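Local structure of carbohydrate kinase (Agrobacterium tumefaciens, 2NWH) at residues A[5-10]-A[130-135]; A[15-20]-A[33-38]; A[91-96]-A[113-118]; A[183-188]-A[260-265]; A[282-287]-A[299-304]. The protein probably phosphorylates a sugar or a related small molecule at the expense of ATP, as other pfkB-family carbohydrate kinases of the ribokinase clan do. All coordinates share one frame; numbering follows the deposited sequence.

Contact 1 (A[5-10]-A[130-135])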
# COMPACT_ATOMS: atom_id res chain seq x y z
N LYS A 5 -2.38 12.74 11.71
CA LYS A 5 -1.01 12.23 11.58
C LYS A 5 -1.00 10.73 11.40
O LYS A 5 -1.62 10.02 12.16
CB LYS A 5 -0.18 12.62 12.80
CG LYS A 5 0.17 14.09 12.89
CD LYS A 5 1.05 14.39 14.14
CE LYS A 5 2.47 13.76 14.11
NZ LYS A 5 3.38 14.20 13.01
N ILE A 6 -0.35 10.27 10.33
CA ILE A 6 -0.35 8.86 10.03
C ILE A 6 1.09 8.41 10.00
O ILE A 6 1.92 9.04 9.30
CB ILE A 6 -1.03 8.56 8.63
CG1 ILE A 6 -2.49 9.04 8.61
CG2 ILE A 6 -0.82 7.08 8.24
CD1 ILE A 6 -3.11 8.90 7.27
N LEU A 7 1.39 7.35 10.73
CA LEU A 7 2.73 6.77 10.68
C LEU A 7 2.68 5.47 9.91
O LEU A 7 1.87 4.60 10.24
CB LEU A 7 3.25 6.51 12.09
CG LEU A 7 4.63 5.81 12.20
CD1 LEU A 7 5.72 6.76 11.83
CD2 LEU A 7 4.82 5.37 13.62
N VAL A 8 3.57 5.34 8.93
CA VAL A 8 3.67 4.16 8.07
C VAL A 8 4.92 3.38 8.42
O VAL A 8 6.02 3.96 8.50
CB VAL A 8 3.71 4.56 6.60
CG1 VAL A 8 3.79 3.31 5.71
CG2 VAL A 8 2.45 5.37 6.27
N LEU A 9 4.77 2.09 8.65
CA LEU A 9 5.91 1.20 8.90
C LEU A 9 5.87 0.08 7.86
O LEU A 9 4.97 -0.76 7.86
CB LEU A 9 5.86 0.65 10.33
CG LEU A 9 5.77 1.74 11.38
CD1 LEU A 9 4.33 1.87 11.89
CD2 LEU A 9 6.69 1.34 12.56
N GLY A 10 6.84 0.08 6.95
CA GLY A 10 6.72 -0.78 5.79
C GLY A 10 7.89 -0.62 4.86
O GLY A 10 8.96 -0.19 5.26
N GLU A 130 7.61 6.08 20.62
CA GLU A 130 7.32 7.50 20.64
C GLU A 130 6.78 7.99 19.27
O GLU A 130 5.90 8.84 19.21
CB GLU A 130 8.59 8.26 21.01
CG GLU A 130 8.99 8.00 22.47
CD GLU A 130 10.27 8.68 22.87
OE1 GLU A 130 10.79 9.55 22.14
OE2 GLU A 130 10.76 8.35 23.96
N ALA A 131 7.31 7.46 18.19
CA ALA A 131 6.73 7.78 16.86
C ALA A 131 5.26 7.39 16.83
O ALA A 131 4.37 8.17 16.34
CB ALA A 131 7.52 7.06 15.71
N ILE A 132 4.99 6.19 17.35
CA ILE A 132 3.61 5.67 17.43
C ILE A 132 2.71 6.61 18.28
O ILE A 132 1.60 6.99 17.85
CB ILE A 132 3.57 4.18 17.91
CG1 ILE A 132 4.24 3.29 16.82
CG2 ILE A 132 2.13 3.73 18.22
CD1 ILE A 132 4.44 1.85 17.17
N ILE A 133 3.22 7.03 19.43
CA ILE A 133 2.42 7.85 20.35
C ILE A 133 2.15 9.24 19.74
O ILE A 133 1.11 9.88 20.03
CB ILE A 133 3.13 7.96 21.73
CG1 ILE A 133 3.06 6.61 22.47
CG2 ILE A 133 2.50 9.11 22.57
CD1 ILE A 133 3.99 6.54 23.73
N ALA A 134 3.08 9.70 18.91
CA ALA A 134 2.94 10.99 18.23
C ALA A 134 1.94 10.93 17.06
O ALA A 134 1.52 11.98 16.53
CB ALA A 134 4.27 11.47 17.71
N SER A 135 1.56 9.72 16.64
CA SER A 135 0.69 9.56 15.47
C SER A 135 -0.78 9.40 15.87
O SER A 135 -1.09 9.19 17.05
CB SER A 135 1.12 8.33 14.66
OG SER A 135 0.46 7.18 15.17

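Contact 2 (A[15-20]-A[33-38])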
# COMPACT_ATOMS: atom_id res chain seq x y z
N ASP A 15 13.11 1.26 -7.39
CA ASP A 15 12.60 0.53 -8.52
C ASP A 15 13.40 0.98 -9.73
O ASP A 15 13.32 2.14 -10.13
CB ASP A 15 11.11 0.83 -8.70
CG ASP A 15 10.49 0.11 -9.88
OD1 ASP A 15 11.05 0.14 -11.01
OD2 ASP A 15 9.41 -0.46 -9.68
N ARG A 16 14.16 0.05 -10.30
CA ARG A 16 15.03 0.34 -11.43
C ARG A 16 14.53 -0.46 -12.64
O ARG A 16 14.41 -1.71 -12.58
CB ARG A 16 16.50 -0.02 -11.07
CG ARG A 16 17.02 0.78 -9.82
CD ARG A 16 18.55 0.64 -9.60
NE ARG A 16 19.27 1.28 -10.69
CZ ARG A 16 19.94 0.62 -11.64
NH1 ARG A 16 20.00 -0.70 -11.63
NH2 ARG A 16 20.53 1.30 -12.63
N ARG A 17 14.27 0.24 -13.73
CA ARG A 17 13.71 -0.38 -14.91
C ARG A 17 14.63 -0.08 -16.09
O ARG A 17 14.88 1.08 -16.42
CB ARG A 17 12.30 0.19 -15.10
CG ARG A 17 11.40 -0.48 -16.15
CD ARG A 17 9.97 0.08 -15.95
NE ARG A 17 8.96 -0.56 -16.80
CZ ARG A 17 7.64 -0.37 -16.68
NH1 ARG A 17 7.16 0.45 -15.75
NH2 ARG A 17 6.81 -1.01 -17.50
N GLY A 18 15.16 -1.14 -16.69
CA GLY A 18 16.04 -1.02 -17.84
C GLY A 18 15.30 -1.49 -19.09
O GLY A 18 14.71 -2.58 -19.10
N MET A 19 15.27 -0.66 -20.12
CA MET A 19 14.56 -1.02 -21.32
C MET A 19 15.55 -1.13 -22.45
O MET A 19 16.38 -0.26 -22.65
CB MET A 19 13.50 0.04 -21.67
CG MET A 19 12.76 -0.25 -23.00
SD MET A 19 11.25 0.80 -23.22
CE MET A 19 10.16 -0.21 -22.24
N ILE A 20 15.44 -2.23 -23.18
CA ILE A 20 16.19 -2.48 -24.39
C ILE A 20 15.77 -1.51 -25.50
O ILE A 20 14.56 -1.25 -25.73
CB ILE A 20 16.03 -3.93 -24.83
CG1 ILE A 20 16.58 -4.90 -23.73
CG2 ILE A 20 16.70 -4.14 -26.21
CD1 ILE A 20 16.11 -6.40 -23.90
N SER A 33 18.87 1.59 -21.32
CA SER A 33 19.03 2.71 -20.43
C SER A 33 18.12 2.48 -19.24
O SER A 33 17.14 1.76 -19.37
CB SER A 33 18.63 4.01 -21.15
OG SER A 33 17.35 3.89 -21.80
N TRP A 34 18.47 3.07 -18.10
CA TRP A 34 17.86 2.74 -16.79
C TRP A 34 16.99 3.90 -16.33
O TRP A 34 17.44 5.06 -16.46
CB TRP A 34 18.94 2.51 -15.75
CG TRP A 34 19.56 1.19 -15.94
CD1 TRP A 34 20.74 0.92 -16.57
CD2 TRP A 34 19.00 -0.07 -15.56
NE1 TRP A 34 20.98 -0.43 -16.58
CE2 TRP A 34 19.93 -1.07 -15.96
CE3 TRP A 34 17.82 -0.46 -14.89
CZ2 TRP A 34 19.70 -2.46 -15.75
CZ3 TRP A 34 17.60 -1.83 -14.67
CH2 TRP A 34 18.53 -2.82 -15.13
N MET A 35 15.76 3.60 -15.91
CA MET A 35 14.88 4.59 -15.31
C MET A 35 14.85 4.17 -13.81
O MET A 35 14.74 2.99 -13.52
CB MET A 35 13.47 4.51 -15.95
CG MET A 35 13.38 4.97 -17.46
SD MET A 35 11.88 4.46 -18.50
CE MET A 35 11.76 2.70 -18.15
N GLU A 36 14.97 5.13 -12.89
CA GLU A 36 14.89 4.78 -11.44
C GLU A 36 13.77 5.59 -10.76
O GLU A 36 13.56 6.76 -11.08
CB GLU A 36 16.17 5.11 -10.68
CG GLU A 36 17.46 4.52 -11.14
CD GLU A 36 18.53 4.73 -10.06
OE1 GLU A 36 18.44 5.73 -9.29
OE2 GLU A 36 19.46 3.90 -9.99
N GLU A 37 13.05 4.98 -9.84
CA GLU A 37 12.16 5.74 -8.99
C GLU A 37 11.90 5.00 -7.71
O GLU A 37 12.21 3.83 -7.60
CB GLU A 37 10.83 6.02 -9.68
CG GLU A 37 10.08 4.79 -10.10
CD GLU A 37 8.85 5.12 -10.95
OE1 GLU A 37 8.92 5.94 -11.92
OE2 GLU A 37 7.82 4.51 -10.64
N ALA A 38 11.30 5.68 -6.75
CA ALA A 38 11.02 4.99 -5.49
C ALA A 38 9.69 4.21 -5.58
O ALA A 38 8.76 4.56 -6.36
CB ALA A 38 11.01 6.01 -4.34

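Contact 3 (A[91-96]-A[113-118])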
# COMPACT_ATOMS: atom_id res chain seq x y z
N ARG A 91 22.75 -2.20 1.81
CA ARG A 91 22.12 -1.61 0.62
C ARG A 91 20.61 -1.51 0.80
O ARG A 91 20.00 -2.41 1.37
CB ARG A 91 22.40 -2.47 -0.62
CG ARG A 91 23.85 -2.43 -1.08
CD ARG A 91 24.24 -1.04 -1.62
NE ARG A 91 23.41 -0.66 -2.77
CZ ARG A 91 23.57 0.43 -3.51
NH1 ARG A 91 24.56 1.27 -3.25
NH2 ARG A 91 22.75 0.67 -4.52
N THR A 92 20.02 -0.45 0.26
CA THR A 92 18.57 -0.24 0.28
C THR A 92 17.90 -1.32 -0.60
O THR A 92 18.43 -1.69 -1.68
CB THR A 92 18.27 1.23 -0.18
OG1 THR A 92 18.85 2.17 0.75
CG2 THR A 92 16.78 1.50 -0.38
N PRO A 93 16.78 -1.90 -0.15
CA PRO A 93 16.12 -2.91 -0.99
C PRO A 93 15.86 -2.38 -2.42
O PRO A 93 15.65 -1.18 -2.61
CB PRO A 93 14.77 -3.12 -0.31
CG PRO A 93 15.03 -2.76 1.17
CD PRO A 93 16.09 -1.69 1.16
N SER A 94 15.84 -3.28 -3.39
CA SER A 94 15.69 -2.88 -4.82
C SER A 94 14.88 -3.88 -5.57
O SER A 94 14.91 -5.07 -5.25
CB SER A 94 17.06 -2.70 -5.47
OG SER A 94 17.77 -3.92 -5.47
N TYR A 95 14.08 -3.40 -6.54
CA TYR A 95 13.42 -4.21 -7.55
C TYR A 95 14.03 -3.76 -8.92
O TYR A 95 13.94 -2.59 -9.29
CB TYR A 95 11.89 -3.97 -7.49
CG TYR A 95 11.15 -4.64 -8.60
CD1 TYR A 95 10.78 -6.00 -8.51
CD2 TYR A 95 10.83 -3.94 -9.77
CE1 TYR A 95 10.12 -6.65 -9.54
CE2 TYR A 95 10.18 -4.58 -10.81
CZ TYR A 95 9.82 -5.92 -10.68
OH TYR A 95 9.17 -6.50 -11.74
N THR A 96 14.66 -4.67 -9.64
CA THR A 96 15.33 -4.34 -10.91
C THR A 96 14.71 -5.16 -12.03
O THR A 96 14.71 -6.37 -11.94
CB THR A 96 16.82 -4.67 -10.79
OG1 THR A 96 17.36 -3.96 -9.66
CG2 THR A 96 17.57 -4.33 -12.10
N ASP A 113 15.99 -8.31 1.27
CA ASP A 113 16.49 -8.88 2.50
C ASP A 113 16.63 -7.87 3.62
O ASP A 113 16.56 -8.26 4.79
CB ASP A 113 17.85 -9.57 2.31
CG ASP A 113 17.77 -10.82 1.40
OD1 ASP A 113 16.69 -11.46 1.26
OD2 ASP A 113 18.83 -11.16 0.86
N LEU A 114 16.86 -6.60 3.30
CA LEU A 114 17.05 -5.62 4.39
C LEU A 114 15.87 -5.59 5.35
O LEU A 114 16.08 -5.33 6.54
CB LEU A 114 17.36 -4.22 3.85
CG LEU A 114 17.97 -3.28 4.91
CD1 LEU A 114 19.41 -3.71 5.35
CD2 LEU A 114 17.99 -1.88 4.40
N TYR A 115 14.65 -5.86 4.86
CA TYR A 115 13.44 -5.83 5.75
C TYR A 115 13.53 -6.83 6.91
O TYR A 115 12.90 -6.63 7.95
CB TYR A 115 12.14 -6.07 4.94
CG TYR A 115 11.91 -5.02 3.86
CD1 TYR A 115 12.23 -3.69 4.11
CD2 TYR A 115 11.37 -5.35 2.63
CE1 TYR A 115 12.04 -2.69 3.15
CE2 TYR A 115 11.17 -4.35 1.63
CZ TYR A 115 11.53 -3.02 1.93
OH TYR A 115 11.34 -2.00 1.04
N LYS A 116 14.28 -7.90 6.72
CA LYS A 116 14.49 -8.91 7.78
C LYS A 116 15.17 -8.33 9.00
O LYS A 116 15.08 -8.93 10.07
CB LYS A 116 15.32 -10.11 7.28
CG LYS A 116 14.74 -10.72 6.01
CD LYS A 116 15.48 -11.97 5.60
CE LYS A 116 14.63 -12.74 4.63
NZ LYS A 116 14.85 -12.20 3.28
N LEU A 117 15.84 -7.18 8.85
CA LEU A 117 16.49 -6.52 10.00
C LEU A 117 15.50 -5.78 10.89
O LEU A 117 15.84 -5.41 12.02
CB LEU A 117 17.56 -5.53 9.54
CG LEU A 117 18.77 -6.14 8.80
CD1 LEU A 117 19.82 -5.05 8.55
CD2 LEU A 117 19.40 -7.33 9.50
N PHE A 118 14.29 -5.57 10.39
CA PHE A 118 13.29 -4.88 11.20
C PHE A 118 12.61 -5.92 12.10
O PHE A 118 11.52 -6.40 11.84
CB PHE A 118 12.28 -4.12 10.31
CG PHE A 118 11.61 -2.95 11.01
CD1 PHE A 118 10.98 -1.95 10.25
CD2 PHE A 118 11.70 -2.80 12.41
CE1 PHE A 118 10.34 -0.86 10.88
CE2 PHE A 118 11.08 -1.72 13.06
CZ PHE A 118 10.40 -0.76 12.29

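Contact 4 (A[183-188]-A[260-265])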
# COMPACT_ATOMS: atom_id res chain seq x y z
N ILE A 183 -5.66 -5.51 13.70
CA ILE A 183 -5.76 -4.72 12.45
C ILE A 183 -7.21 -4.24 12.20
O ILE A 183 -8.13 -5.04 12.00
CB ILE A 183 -5.21 -5.51 11.23
CG1 ILE A 183 -3.69 -5.62 11.33
CG2 ILE A 183 -5.59 -4.82 9.87
CD1 ILE A 183 -3.05 -6.66 10.42
N ASP A 184 -7.40 -2.93 12.24
CA ASP A 184 -8.68 -2.33 11.99
C ASP A 184 -9.12 -2.45 10.54
O ASP A 184 -10.29 -2.65 10.28
CB ASP A 184 -8.67 -0.87 12.43
CG ASP A 184 -8.81 -0.72 13.93
OD1 ASP A 184 -8.89 -1.76 14.63
OD2 ASP A 184 -8.89 0.44 14.40
N ILE A 185 -8.18 -2.28 9.60
CA ILE A 185 -8.48 -2.38 8.14
C ILE A 185 -7.33 -3.04 7.39
O ILE A 185 -6.19 -2.52 7.39
CB ILE A 185 -8.73 -1.00 7.47
CG1 ILE A 185 -9.75 -0.17 8.26
CG2 ILE A 185 -9.19 -1.22 5.99
CD1 ILE A 185 -9.74 1.32 8.00
N LEU A 186 -7.60 -4.16 6.73
CA LEU A 186 -6.60 -4.82 5.90
C LEU A 186 -6.98 -4.70 4.43
O LEU A 186 -8.11 -5.06 4.02
CB LEU A 186 -6.48 -6.30 6.25
CG LEU A 186 -5.14 -7.01 6.03
CD1 LEU A 186 -5.33 -8.47 6.32
CD2 LEU A 186 -4.51 -6.88 4.64
N PHE A 187 -6.05 -4.20 3.63
CA PHE A 187 -6.30 -4.00 2.19
C PHE A 187 -5.72 -5.12 1.36
O PHE A 187 -4.52 -5.42 1.45
CB PHE A 187 -5.78 -2.66 1.70
CG PHE A 187 -6.42 -1.47 2.37
CD1 PHE A 187 -7.69 -1.05 1.98
CD2 PHE A 187 -5.78 -0.82 3.40
CE1 PHE A 187 -8.29 0.03 2.61
CE2 PHE A 187 -6.37 0.28 4.02
CZ PHE A 187 -7.64 0.68 3.63
N MET A 188 -6.56 -5.74 0.54
CA MET A 188 -6.11 -6.85 -0.25
C MET A 188 -6.93 -7.05 -1.51
O MET A 188 -8.03 -6.50 -1.66
CB MET A 188 -6.12 -8.13 0.60
CG MET A 188 -7.50 -8.51 1.13
SD MET A 188 -7.36 -9.80 2.36
CE MET A 188 -8.36 -9.17 3.67
N GLY A 260 -7.16 6.03 -0.55
CA GLY A 260 -8.42 6.77 -0.66
C GLY A 260 -9.41 6.28 0.38
O GLY A 260 -10.11 7.09 1.02
N TYR A 261 -9.44 4.97 0.59
CA TYR A 261 -10.33 4.39 1.61
C TYR A 261 -9.92 4.81 3.01
O TYR A 261 -10.75 5.29 3.80
CB TYR A 261 -10.33 2.87 1.47
CG TYR A 261 -11.34 2.19 2.35
CD1 TYR A 261 -12.62 1.91 1.87
CD2 TYR A 261 -11.04 1.85 3.69
CE1 TYR A 261 -13.57 1.28 2.67
CE2 TYR A 261 -12.00 1.22 4.51
CZ TYR A 261 -13.26 0.95 3.98
OH TYR A 261 -14.23 0.32 4.74
N LEU A 262 -8.64 4.66 3.35
CA LEU A 262 -8.13 5.00 4.66
C LEU A 262 -8.28 6.49 4.89
O LEU A 262 -8.67 6.89 5.97
CB LEU A 262 -6.68 4.53 4.78
CG LEU A 262 -5.98 4.74 6.11
CD1 LEU A 262 -6.75 3.91 7.12
CD2 LEU A 262 -4.56 4.25 5.97
N ALA A 263 -8.04 7.32 3.86
CA ALA A 263 -8.27 8.75 4.01
C ALA A 263 -9.70 9.04 4.38
O ALA A 263 -9.96 9.88 5.25
CB ALA A 263 -7.89 9.53 2.78
N ALA A 264 -10.65 8.36 3.73
CA ALA A 264 -12.07 8.53 4.07
C ALA A 264 -12.42 8.11 5.51
O ALA A 264 -13.14 8.84 6.19
CB ALA A 264 -12.97 7.85 3.07
N ILE A 265 -11.94 6.95 5.94
CA ILE A 265 -12.19 6.47 7.32
C ILE A 265 -11.59 7.42 8.37
O ILE A 265 -12.21 7.72 9.38
CB ILE A 265 -11.67 5.01 7.54
CG1 ILE A 265 -12.41 3.99 6.64
CG2 ILE A 265 -11.75 4.60 9.05
CD1 ILE A 265 -13.97 3.87 6.82

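Contact 5 (A[282-287]-A[299-304])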
# COMPACT_ATOMS: atom_id res chain seq x y z
N ALA A 282 -8.28 4.94 -6.96
CA ALA A 282 -7.76 3.89 -7.86
C ALA A 282 -7.95 4.26 -9.37
O ALA A 282 -6.98 4.19 -10.18
CB ALA A 282 -8.46 2.54 -7.52
N ALA A 283 -9.16 4.71 -9.69
CA ALA A 283 -9.56 5.08 -11.09
C ALA A 283 -8.66 6.18 -11.62
O ALA A 283 -8.27 6.15 -12.78
CB ALA A 283 -11.05 5.55 -11.13
N ILE A 284 -8.31 7.14 -10.76
CA ILE A 284 -7.48 8.26 -11.19
C ILE A 284 -6.14 7.71 -11.67
O ILE A 284 -5.63 8.17 -12.66
CB ILE A 284 -7.25 9.26 -10.06
CG1 ILE A 284 -8.52 10.08 -9.84
CG2 ILE A 284 -5.98 10.19 -10.31
CD1 ILE A 284 -8.48 10.81 -8.45
N THR A 285 -5.61 6.73 -10.96
CA THR A 285 -4.25 6.18 -11.25
C THR A 285 -4.23 5.28 -12.48
O THR A 285 -3.16 4.90 -12.96
CB THR A 285 -3.68 5.39 -10.04
OG1 THR A 285 -4.39 4.15 -9.86
CG2 THR A 285 -3.73 6.25 -8.76
N VAL A 286 -5.40 4.91 -12.98
CA VAL A 286 -5.44 3.95 -14.11
C VAL A 286 -6.32 4.45 -15.26
O VAL A 286 -6.59 3.70 -16.20
CB VAL A 286 -5.88 2.53 -13.67
CG1 VAL A 286 -4.87 1.94 -12.68
CG2 VAL A 286 -7.32 2.55 -13.07
N GLN A 287 -6.72 5.71 -15.22
CA GLN A 287 -7.63 6.23 -16.26
C GLN A 287 -6.98 6.42 -17.65
O GLN A 287 -7.70 6.57 -18.66
CB GLN A 287 -8.31 7.53 -15.80
CG GLN A 287 -7.32 8.71 -15.74
CD GLN A 287 -8.04 10.01 -15.40
OE1 GLN A 287 -9.21 10.20 -15.80
NE2 GLN A 287 -7.36 10.91 -14.66
N ASP A 299 -8.55 17.35 -4.60
CA ASP A 299 -9.34 17.87 -5.71
C ASP A 299 -9.58 16.87 -6.85
O ASP A 299 -10.67 16.85 -7.44
CB ASP A 299 -8.76 19.18 -6.22
CG ASP A 299 -8.90 20.31 -5.19
OD1 ASP A 299 -9.63 20.20 -4.16
OD2 ASP A 299 -8.27 21.32 -5.46
N SER A 300 -8.58 16.05 -7.19
CA SER A 300 -8.80 15.12 -8.28
C SER A 300 -9.75 13.99 -7.85
O SER A 300 -10.54 13.49 -8.65
CB SER A 300 -7.49 14.58 -8.84
OG SER A 300 -6.82 13.73 -7.91
N VAL A 301 -9.69 13.61 -6.58
CA VAL A 301 -10.58 12.59 -6.09
C VAL A 301 -12.01 13.15 -6.16
O VAL A 301 -12.91 12.50 -6.66
CB VAL A 301 -10.22 12.11 -4.63
CG1 VAL A 301 -11.41 11.33 -4.01
CG2 VAL A 301 -8.93 11.22 -4.64
N GLU A 302 -12.20 14.36 -5.64
CA GLU A 302 -13.45 15.11 -5.76
C GLU A 302 -13.97 15.11 -7.20
O GLU A 302 -15.16 14.89 -7.43
CB GLU A 302 -13.20 16.54 -5.25
CG GLU A 302 -14.40 17.47 -5.11
CD GLU A 302 -13.97 18.93 -4.75
OE1 GLU A 302 -13.02 19.47 -5.39
OE2 GLU A 302 -14.58 19.53 -3.85
N ALA A 303 -13.08 15.33 -8.18
CA ALA A 303 -13.49 15.38 -9.58
C ALA A 303 -13.89 14.01 -10.17
O ALA A 303 -14.74 13.95 -11.09
CB ALA A 303 -12.40 16.05 -10.45
N MET A 304 -13.28 12.93 -9.68
CA MET A 304 -13.54 11.60 -10.23
C MET A 304 -14.75 10.95 -9.56
O MET A 304 -15.42 10.11 -10.17
CB MET A 304 -12.30 10.69 -10.12
CG MET A 304 -12.47 9.27 -10.72
SD MET A 304 -12.65 9.20 -12.52
CE MET A 304 -10.89 8.99 -12.95

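Contact 1 (A[5-10]-A[130-135])
Leu7 points from strand 5-9 toward helix 126-134, which packs on this strand of the large sheet at an inclined, roughly antiparallel 147° and leads into the neighbouring strand 137-141. Its CG is anti to the backbone N (chi1 176°), and this sends CD2 between two helix residues: Leu7 CD2 meets Ala131 CB at 3.8 Å and Ile132 CG1 at 3.9 Å. Lower on the same side chain, Leu7 CB lies against Ser135 CB, also at 3.8 Å. Lys5, two residues earlier on the same side of the strand, bends at chi3 and chi4 so that CD and CE come up to the Ala134 oxygen, Lys5 CE standing 3.2 Å from Ala134 O. Its NZ ends in a salt bridge with Glu55. The Ser135 hydroxyl reaches back and donates to Ile132 O (OG to O 2.9 Å), in the carbonyl plane on a lone pair; Ser135 N binds the same oxygen. No hydrogen bond crosses between 5-10 and 130-135. The chemistry is therefore apolar in the buried middle, around Leu7, while near Lys5 a carbonyl meets aliphatic methylenes, with at most a weak electrostatic contribution from the ammonium beyond them.

Contact 2 (A[15-20]-A[33-38])
Arg16 and Glu36 both set CG anti to their own carbonyl carbon (chi1 -59° in Arg16), so the two chains run side by side on one face of the hairpin; a bend at chi3 of Arg16 (67°) then folds its guanidinium back over Trp34. Arg16 NE donates to Glu36 OE2 at 2.7 Å, nearly in the guanidinium plane and on the anti lone pair of the oxygen, which makes a salt bridge. The guanidinium also lies on the indole, the planes 29° apart, with Arg16 NH2 3.5 Å from Trp34 CG: a cation-pi stack. On the opposite face sits Gly18, whose CA is 3.7 Å from the centroid of the Trp34 six-membered ring in a CH-pi contact. Hairpin 13-20/32-39 is joined through the hydrogen-bonded pairs Asp15-Glu37 and Arg17-Met35; Met35 N to Arg17 O measures 2.7 Å. It belongs to the small four-stranded sheet, probably the lid of ribokinase-type kinases, where strand 13-20 also pairs with 94-99. On the other face Met35 CE rests on the Arg17 methylenes. Trp34 is thus sandwiched between cation and backbone, and the Glu36 carboxylate probably helps to hold the Arg16 charge and fix its rotation.

Contact 3 (A[91-96]-A[113-118])
The chain returns to the small four-stranded sheet, which stands apart from the large one, at strand 94-99 and leaves it after strand 105-111, and this contact joins those two points. Pro93, just ahead of the strand, carries it. Its ring points toward 113-118 and meets two neighbouring side chains at once. Pro93 CG lies over one face of Tyr115, 3.9 Å from the ring centroid and 29° off the normal, a CH-pi contact with Tyr115 CE1 and CZ each 3.6 Å from Pro93 CG. Pro93 CD touches Leu114 CD2 at 3.8 Å, the two side chains crossing at about a right angle. Leu114 sets its CG anti to the backbone N (chi1 -163°), which also brings CD2 to 3.7 Å from the carbonyl oxygen of Arg91. In pfkB kinases of the ribokinase type a small sheet of this kind typically forms a lid over the sugar site, so the contact probably lies near the hinge between lid and main domain; Leu114 and Tyr115 also touch Pro61 of strand 55-63 in the large sheet. The far end of Tyr115 is held as well, its OH bonding to the backbone N of Ala12. Arg91 turns its charge away to a salt bridge with Asp65, and Thr92 OG1 bonds to the same carboxylate and to Gly63 N.

Contact 4 (A[183-188]-A[260-265])
Strand 185-189 and helix 255-266 run almost antiparallel, the short axes at 161° and 10.6 Å apart at closest, so backbone stays well away from backbone and side chains bridge the gap. From the strand come Ile185 and Phe187, both pointing toward the helix; from the helix come Tyr261, Leu262 and Ile265. Phe187 holds its CG anti to its carbonyl carbon (chi1 -61°) and presents its outer edge: Phe187 CE1 is 3.5 Å from Tyr261 CD2, which lies near the plane of the phenyl ring. The two rings cross obliquely, centroids 5.6 Å apart. Tyr261 sets its own CG anti to the backbone N (chi1 -172°), and this brings the ring down beside the strand, where Tyr261 CE2 meets Ile185 CG2 at 4.0 Å. The same methyl of Ile185 lies over one face of Phe187, toward its rim, so the two strand residues also touch each other. The other branch of Ile185 reaches farther: Ile185 CD1 meets Ile265 CG2 tip to tip at 4.0 Å and Leu262 CD1 at 4.1 Å. Phe187 CZ closes the group against Leu262 CB, also at 4.1 Å. No hydrogen bond crosses, and four of the five touching residues are buried. Neighbours extend the layer: Val220 of strand 219-223 touches the side chains of Phe187 and Tyr261, Ala164 of strand 163-166 touches Leu262, and helix 271-286 touches Tyr261 through Ile271 and Ala274. This is the helix-on-sheet layering typical of the alpha/beta core of ribokinase-like kinases.

Contact 5 (A[282-287]-A[299-304])
Ala282 O is the best-held polar atom, gripped twice: Thr285 OG1 donates to it at 2.6 Å, in the carbonyl plane on a lone pair, and Thr285 N adds a weak bond. Both come from its own segment; no hydrogen bond links 282-287 to 299-304, whose short axes cross at 96°. The join is made by Ile284 and Met304. Ile284, CG1 anti to its carbonyl carbon (chi1 -75°), drives CD1 into the other helix, where Ile284 CD1 stands 3.4 Å from Ser300 O and 3.9 Å from Val301 CG2. Ser300 OG, near the same methyl, bonds to Asp295 O. Met304 slides past Ile284 in the opposite direction, Ile284 CG1 lying 3.8 Å from Met304 CB. Bends at chi2 and chi3 bring its methyl back to 282-287: Met304 CE meets Ala283 CB at 3.9 Å and Gln287 OE1 at 3.5 Å. The methionine methyl thus lies between Ala283 and Gln287, a buried alanine and an exposed amide. Helix 298-305 lies across the end of helix 271-286, and Val301 also touches Gln277 and Ala280 of that helix; Ala283 packs on Val247, while Val286 leans on Asp249, a ligand of the bound sodium ion.

Overall arrangement
Along the chain, contacts 2 and 3 fall between the two segments of contact 1, and contacts 4 and 5 follow. Contacts 1 and 4 join strands 5-9 and 185-189 of the ten-stranded sheet to helices, their centres about 16 Å apart. Contacts 2 and 3 both reach the four-stranded sheet, contact 3 through strand 94-99, neighbour of 13-20; they touch, as Trp34 packs on Thr96. Contact 3 also meets contact 1, where Leu9 of the large sheet packs on Phe118 in the loop that follows the small sheet. Contact 5 lies about 17 Å from contact 4 between centres, the successive helices 255-266 and 271-286 joining them. The arrangement is consistent with a ribokinase-like core carrying a lid.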